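Local coordinates for DNA primase (Aquifex aeolicus, PDB 2AU3), which probably synthesises the short RNA primers that DNA polymerase extends during DNA replication, as a zinc-containing RNA polymerase of the DnaG primase family, at residues C37-D42 against S72-I77; A67-S72 against V112-R117; Q54-K57 against G62-G65. One frame throughout, in Å; residues are numbered along the deposited sequence.

Interaction 1 of 3, residues C37-D42 against S72-I77. With ZN (zinc ion), chain B.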
loop_
_atom_site.group_PDB
_atom_site.type_symbol
_atom_site.label_atom_id
_atom_site.label_comp_id
_atom_site.label_asym_id
_atom_site.label_seq_id
_atom_site.Cartn_x
_atom_site.Cartn_y
_atom_site.Cartn_z
ATOM N N CYS A 37 -3.329 -5.935 25.236
ATOM C CA CYS A 37 -4.511 -5.713 24.410
ATOM C C CYS A 37 -5.803 -6.208 25.095
ATOM O O CYS A 37 -5.839 -7.316 25.621
ATOM C CB CYS A 37 -4.329 -6.374 23.047
ATOM S SG CYS A 37 -5.674 -6.047 21.891
ATOM N N PRO A 38 -6.850 -5.381 25.090
ATOM C CA PRO A 38 -8.139 -5.768 25.682
ATOM C C PRO A 38 -9.027 -6.547 24.699
ATOM O O PRO A 38 -10.126 -6.965 25.076
ATOM C CB PRO A 38 -8.789 -4.412 25.997
ATOM C CG PRO A 38 -8.257 -3.488 24.910
ATOM C CD PRO A 38 -6.891 -4.022 24.520
ATOM N N PHE A 39 -8.566 -6.712 23.458
ATOM C CA PHE A 39 -9.398 -7.289 22.401
ATOM C C PHE A 39 -8.953 -8.701 21.978
ATOM O O PHE A 39 -9.758 -9.483 21.460
ATOM C CB PHE A 39 -9.467 -6.353 21.189
ATOM C CG PHE A 39 -9.860 -4.939 21.531
ATOM C CD1 PHE A 39 -11.044 -4.680 22.208
ATOM C CD2 PHE A 39 -9.043 -3.860 21.166
ATOM C CE1 PHE A 39 -11.406 -3.379 22.547
ATOM C CE2 PHE A 39 -9.411 -2.546 21.482
ATOM C CZ PHE A 39 -10.600 -2.309 22.174
ATOM N N HIS A 40 -7.679 -9.011 22.207
ATOM C CA HIS A 40 -7.154 -10.365 22.036
ATOM C C HIS A 40 -6.274 -10.716 23.242
ATOM O O HIS A 40 -5.804 -9.826 23.943
ATOM C CB HIS A 40 -6.388 -10.487 20.708
ATOM C CG HIS A 40 -4.904 -10.239 20.830
ATOM N ND1 HIS A 40 -4.359 -8.973 20.857
ATOM C CD2 HIS A 40 -3.860 -11.099 20.915
ATOM C CE1 HIS A 40 -3.047 -9.062 20.975
ATOM N NE2 HIS A 40 -2.717 -10.341 21.007
ATOM N N PRO A 41 -6.068 -12.001 23.513
ATOM C CA PRO A 41 -5.294 -12.388 24.691
ATOM C C PRO A 41 -3.844 -12.800 24.450
ATOM O O PRO A 41 -3.608 -13.984 24.192
ATOM C CB PRO A 41 -6.080 -13.600 25.212
ATOM C CG PRO A 41 -6.753 -14.203 23.973
ATOM C CD PRO A 41 -6.690 -13.170 22.856
ATOM N N ASP A 42 -2.873 -11.893 24.550
ATOM C CA ASP A 42 -1.508 -12.399 24.751
ATOM C C ASP A 42 -0.592 -11.872 25.865
ATOM O O ASP A 42 -0.624 -10.704 26.284
ATOM C CB ASP A 42 -0.778 -12.877 23.466
ATOM C CG ASP A 42 -0.446 -11.768 22.485
ATOM O OD1 ASP A 42 -0.773 -10.585 22.765
ATOM O OD2 ASP A 42 0.134 -12.025 21.397
ATOM N N SER A 72 -15.414 2.769 20.367
ATOM C CA SER A 72 -16.379 1.916 19.662
ATOM C C SER A 72 -16.133 0.442 19.945
ATOM O O SER A 72 -17.085 -0.335 20.144
ATOM C CB SER A 72 -16.306 2.151 18.145
ATOM O OG SER A 72 -17.253 1.353 17.475
ATOM N N LEU A 73 -14.866 0.045 19.939
ATOM C CA LEU A 73 -14.539 -1.360 20.155
ATOM C C LEU A 73 -14.662 -1.720 21.626
ATOM O O LEU A 73 -15.260 -2.748 21.975
ATOM C CB LEU A 73 -13.143 -1.722 19.613
ATOM C CG LEU A 73 -12.904 -1.602 18.106
ATOM C CD1 LEU A 73 -11.383 -1.685 17.803
ATOM C CD2 LEU A 73 -13.657 -2.674 17.351
ATOM N N TYR A 74 -14.130 -0.872 22.495
ATOM C CA TYR A 74 -14.257 -1.116 23.928
ATOM C C TYR A 74 -15.724 -1.206 24.389
ATOM O O TYR A 74 -16.095 -2.135 25.112
ATOM C CB TYR A 74 -13.483 -0.078 24.756
ATOM C CG TYR A 74 -13.163 -0.588 26.152
ATOM C CD1 TYR A 74 -11.980 -1.288 26.409
ATOM C CD2 TYR A 74 -14.078 -0.422 27.194
ATOM C CE1 TYR A 74 -11.700 -1.778 27.698
ATOM C CE2 TYR A 74 -13.807 -0.892 28.484
ATOM C CZ TYR A 74 -12.627 -1.569 28.730
ATOM O OH TYR A 74 -12.383 -2.032 30.001
ATOM N N GLU A 75 -16.569 -0.296 23.922
ATOM C CA GLU A 75 -17.947 -0.247 24.414
ATOM C C GLU A 75 -18.925 -1.104 23.610
ATOM O O GLU A 75 -20.107 -1.217 23.969
ATOM C CB GLU A 75 -18.452 1.189 24.474
ATOM C CG GLU A 75 -17.554 2.122 25.280
ATOM C CD GLU A 75 -17.631 1.899 26.788
ATOM O OE1 GLU A 75 -18.495 1.107 27.256
ATOM O OE2 GLU A 75 -16.826 2.532 27.517
ATOM N N ASP A 76 -18.424 -1.699 22.529
ATOM C CA ASP A 76 -19.244 -2.468 21.585
ATOM C C ASP A 76 -20.391 -1.629 21.026
ATOM O O ASP A 76 -21.552 -2.004 21.122
ATOM C CB ASP A 76 -19.763 -3.757 22.224
ATOM C CG ASP A 76 -20.336 -4.732 21.194
ATOM O OD1 ASP A 76 -19.657 -4.999 20.199
ATOM O OD2 ASP A 76 -21.462 -5.276 21.294
ATOM N N ILE A 77 -20.045 -0.471 20.485
ATOM C CA ILE A 77 -21.000 0.442 19.854
ATOM C C ILE A 77 -20.437 0.885 18.505
ATOM O O ILE A 77 -19.276 0.600 18.166
ATOM C CB ILE A 77 -21.328 1.706 20.767
ATOM C CG1 ILE A 77 -20.096 2.603 20.976
ATOM C CG2 ILE A 77 -21.954 1.299 22.107
ATOM C CD1 ILE A 77 -20.249 3.648 22.158
HETATM ZN ZN ZN B . -4.805 -7.175 20.126
#
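Phe-39 reaches helix 67-75 with the far corner of its ring: CZ lies 3.7 Å from Leu-73 CB, and the neighbouring CE1 rests at the start of Tyr-74, 3.7 Å from its N. The two apolar side chains, Phe-39 and Leu-73, cross at about a right angle. Beside them, Pro-38 CB comes to the edge of the Tyr-74 ring, 4.3 Å from CE1. With chi1 at -52°, Phe-39 CG stands beside its own backbone N, and the ring lies flat beneath Pro-38 CG, which sits 3.6 Å above its plane over the centre. The stiff proline ring probably restricts the swing of the phenylalanine.

The next shell is the zinc knuckle. Cys-37 SG binds the zinc ion at 2.3 Å and His-40 ND1 does so at 2.0 Å, with Cys-58 and Cys-61 completing the site of this zinc-ribbon domain. The backbone turns tightly around the sulfur, and Phe-39 N donates to Cys-37 SG at an angle of 158°; a weaker bond comes from His-40 N. On the helix side, a Schellman motif with Asp-76 at positive phi ends the helix, Ile-77 N returning to Ser-72 O. Val-63 touches both Phe-39 and Leu-73, while Phe-47 of strand 47-50 packs against Cys-37, Pro-38 and Phe-39.

Zinc and N-H groups together probably spread the negative charge of the cysteine sulfur, whereas no hydrogen bond links the two segments, so apolar packing near the surface is what seats the metal-binding turn against the helix.

Interaction 2 of 3, residues A67-S72 against V112-R117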
loop_
_atom_site.group_PDB
_atom_site.type_symbol
_atom_site.label_atom_id
_atom_site.label_comp_id
_atom_site.label_asym_id
_atom_site.label_seq_id
_atom_site.Cartn_x
_atom_site.Cartn_y
_atom_site.Cartn_z
ATOM N N ALA A 67 -8.978 7.346 18.148
ATOM C CA ALA A 67 -9.539 7.332 19.486
ATOM C C ALA A 67 -11.027 6.958 19.508
ATOM O O ALA A 67 -11.453 6.163 20.340
ATOM C CB ALA A 67 -9.315 8.690 20.157
ATOM N N ILE A 68 -11.818 7.532 18.604
ATOM C CA ILE A 68 -13.234 7.199 18.548
ATOM C C ILE A 68 -13.415 5.694 18.323
ATOM O O ILE A 68 -14.290 5.044 18.936
ATOM C CB ILE A 68 -13.932 7.958 17.401
ATOM C CG1 ILE A 68 -13.940 9.473 17.686
ATOM C CG2 ILE A 68 -15.370 7.398 17.199
ATOM C CD1 ILE A 68 -14.327 10.337 16.471
ATOM N N LYS A 69 -12.610 5.155 17.415
ATOM C CA LYS A 69 -12.676 3.748 17.076
ATOM C C LYS A 69 -12.329 2.875 18.285
ATOM O O LYS A 69 -12.969 1.847 18.507
ATOM C CB LYS A 69 -11.737 3.442 15.912
ATOM C CG LYS A 69 -11.531 1.963 15.684
ATOM C CD LYS A 69 -11.272 1.695 14.220
ATOM C CE LYS A 69 -11.491 0.246 13.888
ATOM N NZ LYS A 69 -10.483 -0.191 12.892
ATOM N N PHE A 70 -11.332 3.280 19.077
ATOM C CA PHE A 70 -11.039 2.535 20.306
ATOM C C PHE A 70 -12.299 2.423 21.191
ATOM O O PHE A 70 -12.639 1.350 21.682
ATOM C CB PHE A 70 -9.887 3.146 21.117
ATOM C CG PHE A 70 -9.654 2.423 22.428
ATOM C CD1 PHE A 70 -8.888 1.252 22.472
ATOM C CD2 PHE A 70 -10.275 2.862 23.593
ATOM C CE1 PHE A 70 -8.704 0.552 23.673
ATOM C CE2 PHE A 70 -10.090 2.164 24.811
ATOM C CZ PHE A 70 -9.322 1.011 24.841
ATOM N N VAL A 71 -12.958 3.550 21.424
ATOM C CA VAL A 71 -14.140 3.561 22.288
ATOM C C VAL A 71 -15.235 2.673 21.691
ATOM O O VAL A 71 -15.867 1.869 22.417
ATOM C CB VAL A 71 -14.647 5.010 22.566
ATOM C CG1 VAL A 71 -15.965 4.995 23.374
ATOM C CG2 VAL A 71 -13.577 5.812 23.283
ATOM N N SER A 72 -15.414 2.769 20.367
ATOM C CA SER A 72 -16.379 1.916 19.662
ATOM C C SER A 72 -16.133 0.442 19.945
ATOM O O SER A 72 -17.085 -0.335 20.144
ATOM C CB SER A 72 -16.306 2.151 18.145
ATOM O OG SER A 72 -17.253 1.353 17.475
ATOM N N VAL A 112 -15.388 -2.423 7.423
ATOM C CA VAL A 112 -15.382 -3.600 6.576
ATOM C C VAL A 112 -13.972 -4.219 6.592
ATOM O O VAL A 112 -13.820 -5.427 6.627
ATOM C CB VAL A 112 -15.845 -3.258 5.143
ATOM C CG1 VAL A 112 -15.539 -4.405 4.154
ATOM C CG2 VAL A 112 -17.339 -2.950 5.127
ATOM N N CYS A 113 -12.956 -3.377 6.634
ATOM C CA CYS A 113 -11.579 -3.846 6.830
ATOM C C CYS A 113 -11.442 -4.686 8.113
ATOM O O CYS A 113 -10.869 -5.785 8.090
ATOM C CB CYS A 113 -10.616 -2.651 6.860
ATOM S SG CYS A 113 -8.858 -3.116 6.977
ATOM N N ASP A 114 -12.033 -4.209 9.209
ATOM C CA ASP A 114 -11.992 -4.913 10.506
ATOM C C ASP A 114 -12.711 -6.244 10.446
ATOM O O ASP A 114 -12.298 -7.219 11.095
ATOM C CB ASP A 114 -12.646 -4.062 11.606
ATOM C CG ASP A 114 -11.926 -2.721 11.825
ATOM O OD1 ASP A 114 -10.686 -2.627 11.604
ATOM O OD2 ASP A 114 -12.541 -1.698 12.198
ATOM N N PHE A 115 -13.802 -6.275 9.688
ATOM C CA PHE A 115 -14.596 -7.486 9.498
ATOM C C PHE A 115 -13.774 -8.578 8.787
ATOM O O PHE A 115 -13.711 -9.739 9.227
ATOM C CB PHE A 115 -15.868 -7.152 8.692
ATOM C CG PHE A 115 -16.556 -8.357 8.131
ATOM C CD1 PHE A 115 -17.212 -9.251 8.971
ATOM C CD2 PHE A 115 -16.515 -8.621 6.768
ATOM C CE1 PHE A 115 -17.834 -10.398 8.461
ATOM C CE2 PHE A 115 -17.136 -9.754 6.244
ATOM C CZ PHE A 115 -17.807 -10.641 7.103
ATOM N N TYR A 116 -13.142 -8.187 7.688
ATOM C CA TYR A 116 -12.273 -9.083 6.928
ATOM C C TYR A 116 -11.062 -9.577 7.734
ATOM O O TYR A 116 -10.676 -10.751 7.626
ATOM C CB TYR A 116 -11.768 -8.372 5.700
ATOM C CG TYR A 116 -12.777 -8.144 4.610
ATOM C CD1 TYR A 116 -13.820 -9.046 4.374
ATOM C CD2 TYR A 116 -12.657 -7.046 3.764
ATOM C CE1 TYR A 116 -14.754 -8.815 3.328
ATOM C CE2 TYR A 116 -13.559 -6.838 2.701
ATOM C CZ TYR A 116 -14.580 -7.727 2.493
ATOM O OH TYR A 116 -15.441 -7.512 1.448
ATOM N N ARG A 117 -10.443 -8.671 8.487
ATOM C CA ARG A 117 -9.332 -9.034 9.373
ATOM C C ARG A 117 -9.768 -10.097 10.375
ATOM O O ARG A 117 -9.101 -11.106 10.533
ATOM C CB ARG A 117 -8.787 -7.809 10.124
ATOM C CG ARG A 117 -7.741 -8.170 11.150
ATOM C CD ARG A 117 -7.443 -7.072 12.193
ATOM N NE ARG A 117 -7.038 -5.826 11.555
ATOM C CZ ARG A 117 -7.767 -4.723 11.584
ATOM N NH1 ARG A 117 -8.918 -4.729 12.245
ATOM N NH2 ARG A 117 -7.347 -3.612 10.970
#
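Lys-69 points its CG away from its own backbone N (chi1 168°) and runs nearly straight toward Asp-114 until a bend at chi4 turns the ammonium onto the carboxylate. Asp-114 comes from the opposite direction, its CG beside its backbone N (chi1 -61°). The reach is needed, since even the nearest CA atoms, those of Lys-69 and Asp-114, are 10.9 Å apart. Lys-69 NZ donates to Asp-114 OD1 at 2.8 Å through the syn lone pair, on the side facing OD2. A second, weak bond to OD2 is less certain, because the position of that oxygen is doubtful.

One helical turn onward, Arg-117 NH1 gives Asp-114 OD1 a further bond of 2.8 Å, arriving on the anti side and 31° out of the carboxylate plane. Two cations therefore share one oxygen in a buried salt-bridge network. This network spans from helix 67-75, in the CHC2 zinc-finger region, to helix 101-122, which runs into the N-terminal region of the RNA polymerase core. Lysine suits the place because a long, slim chain can carry charge across the gap, and aspartate because its short arm keeps the carboxylate close to its own helix, within range of Arg-117.

An asparagine in place of Asp-114 would probably leave the buried charges of Lys-69 and Arg-117 without their shared anion. Further partners divide the load: Lys-69 NZ also meets Asp-110 OD2, and Arg-117 NH2 pairs with Asp-144. The ammonium thus serves two acidic side chains, Asp-110 and Asp-114, and would probably offset their charges. Away from the bridge, Ile-68 packs on helix 79-90, while Val-112 and Phe-115 pack on helix 151-161.

Interaction 3 of 3, residues Q54-K57 against G62-G65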
loop_
_atom_site.group_PDB
_atom_site.type_symbol
_atom_site.label_atom_id
_atom_site.label_comp_id
_atom_site.label_asym_id
_atom_site.label_seq_id
_atom_site.Cartn_x
_atom_site.Cartn_y
_atom_site.Cartn_z
ATOM N N GLN A 54 -1.520 9.602 16.573
ATOM C CA GLN A 54 -2.883 9.712 17.124
ATOM C C GLN A 54 -3.730 8.481 16.764
ATOM O O GLN A 54 -4.939 8.571 16.537
ATOM C CB GLN A 54 -3.562 11.016 16.686
ATOM C CG GLN A 54 -3.104 12.278 17.450
ATOM C CD GLN A 54 -3.452 12.229 18.934
ATOM O OE1 GLN A 54 -4.627 12.194 19.295
ATOM N NE2 GLN A 54 -2.422 12.235 19.796
ATOM N N ILE A 55 -3.071 7.331 16.728
ATOM C CA ILE A 55 -3.732 6.056 16.470
ATOM C C ILE A 55 -3.255 5.044 17.498
ATOM O O ILE A 55 -2.272 5.278 18.198
ATOM C CB ILE A 55 -3.429 5.561 15.030
ATOM C CG1 ILE A 55 -1.914 5.407 14.817
ATOM C CG2 ILE A 55 -4.132 6.483 13.983
ATOM C CD1 ILE A 55 -1.484 4.857 13.389
ATOM N N PHE A 56 -3.945 3.920 17.584
ATOM C CA PHE A 56 -3.473 2.783 18.360
ATOM C C PHE A 56 -3.283 1.672 17.345
ATOM O O PHE A 56 -3.833 1.750 16.257
ATOM C CB PHE A 56 -4.487 2.382 19.447
ATOM C CG PHE A 56 -5.792 1.812 18.903
ATOM C CD1 PHE A 56 -5.950 0.426 18.726
ATOM C CD2 PHE A 56 -6.864 2.653 18.584
ATOM C CE1 PHE A 56 -7.159 -0.112 18.243
ATOM C CE2 PHE A 56 -8.082 2.109 18.081
ATOM C CZ PHE A 56 -8.218 0.733 17.918
ATOM N N LYS A 57 -2.481 0.673 17.683
ATOM C CA LYS A 57 -2.303 -0.497 16.812
ATOM C C LYS A 57 -1.831 -1.641 17.680
ATOM O O LYS A 57 -0.827 -1.508 18.392
ATOM C CB LYS A 57 -1.262 -0.218 15.716
ATOM C CG LYS A 57 -0.984 -1.404 14.758
ATOM C CD LYS A 57 -2.167 -1.696 13.779
ATOM C CE LYS A 57 -1.752 -2.810 12.763
ATOM N NZ LYS A 57 -2.881 -3.210 11.854
ATOM N N GLY A 62 -3.527 -7.030 15.417
ATOM C CA GLY A 62 -3.581 -6.153 14.255
ATOM C C GLY A 62 -4.667 -5.097 14.281
ATOM O O GLY A 62 -4.715 -4.244 13.401
ATOM N N VAL A 63 -5.557 -5.162 15.264
ATOM C CA VAL A 63 -6.547 -4.105 15.465
ATOM C C VAL A 63 -5.845 -2.731 15.600
ATOM O O VAL A 63 -4.793 -2.604 16.230
ATOM C CB VAL A 63 -7.486 -4.394 16.675
ATOM C CG1 VAL A 63 -6.869 -3.984 18.003
ATOM C CG2 VAL A 63 -8.806 -3.716 16.497
ATOM N N GLY A 64 -6.418 -1.723 14.963
ATOM C CA GLY A 64 -5.831 -0.397 14.974
ATOM C C GLY A 64 -6.854 0.647 14.615
ATOM O O GLY A 64 -7.899 0.323 14.051
ATOM N N GLY A 65 -6.565 1.897 14.947
ATOM C CA GLY A 65 -7.433 2.992 14.562
ATOM C C GLY A 65 -7.274 4.244 15.414
ATOM O O GLY A 65 -6.302 4.389 16.170
#
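Phe-56 leans across the neighbouring strand to lay its ring on Gly-64 and Gly-65. At CB the side chain turns so that CG falls between the backbone N and the carbonyl carbon (chi1 67°). CG and CD2 pass by Gly-65 O, with CD2 at 3.0 Å; CD1 lies by Gly-64 CA. Farther out, CE2 lies beside Gly-65 N, which sits 3.4 Å above the ring plane over its centre, and CE1 is 3.5 Å from Gly-64 CA, which makes a CH-pi contact over the face. CZ lies by Gly-64 C, while Val-63 CG1 meets CE1 at the ring's edge.

This is a zinc-ribbon hairpin whose 64-65 arm is an edge strand of an antiparallel sheet. Phe-56 and Gly-65 form a hydrogen-bonded pair, Phe-56 N to Gly-65 O at 2.8 Å and Gly-65 N to Phe-56 O at 3.0 Å. Bare backbone lets the ring lie close; a CB on Gly-65 would press on the preceding carbonyl O, and one on Gly-64 would probably hit Lys-57 CD. Lys-57 bends at chi2, setting NZ 2.6 Å from the carbonyl O of buried Gly-62; NZ also salt-bridges Asp-144 and hydrogen-bonds Arg-141 O.

How the interactions relate
Interactions 1 and 2 draw on helix 67-75, and interaction 3 closes just before it through strand 64-65, so all three meet at or just before this helix, interaction 2 linking it to helix 101-122. Interaction 1 is a surface contact without hydrogen bonds, interaction 3 is partly buried and held by backbone bonds and an aromatic face, and interaction 2 is buried yet wholly ionic. Apolar side chains join them: Phe-39 CZ packs on Phe-70 CE1 at 3.7 Å, and Leu-73 CD1 meets Val-63 CG2 at 3.5 Å. The polar link is Lys-69 NZ to Gly-64 O, 2.9 Å, a probable hydrogen bond tying the salt-bridge network of interaction 2 to the hairpin of interaction 3.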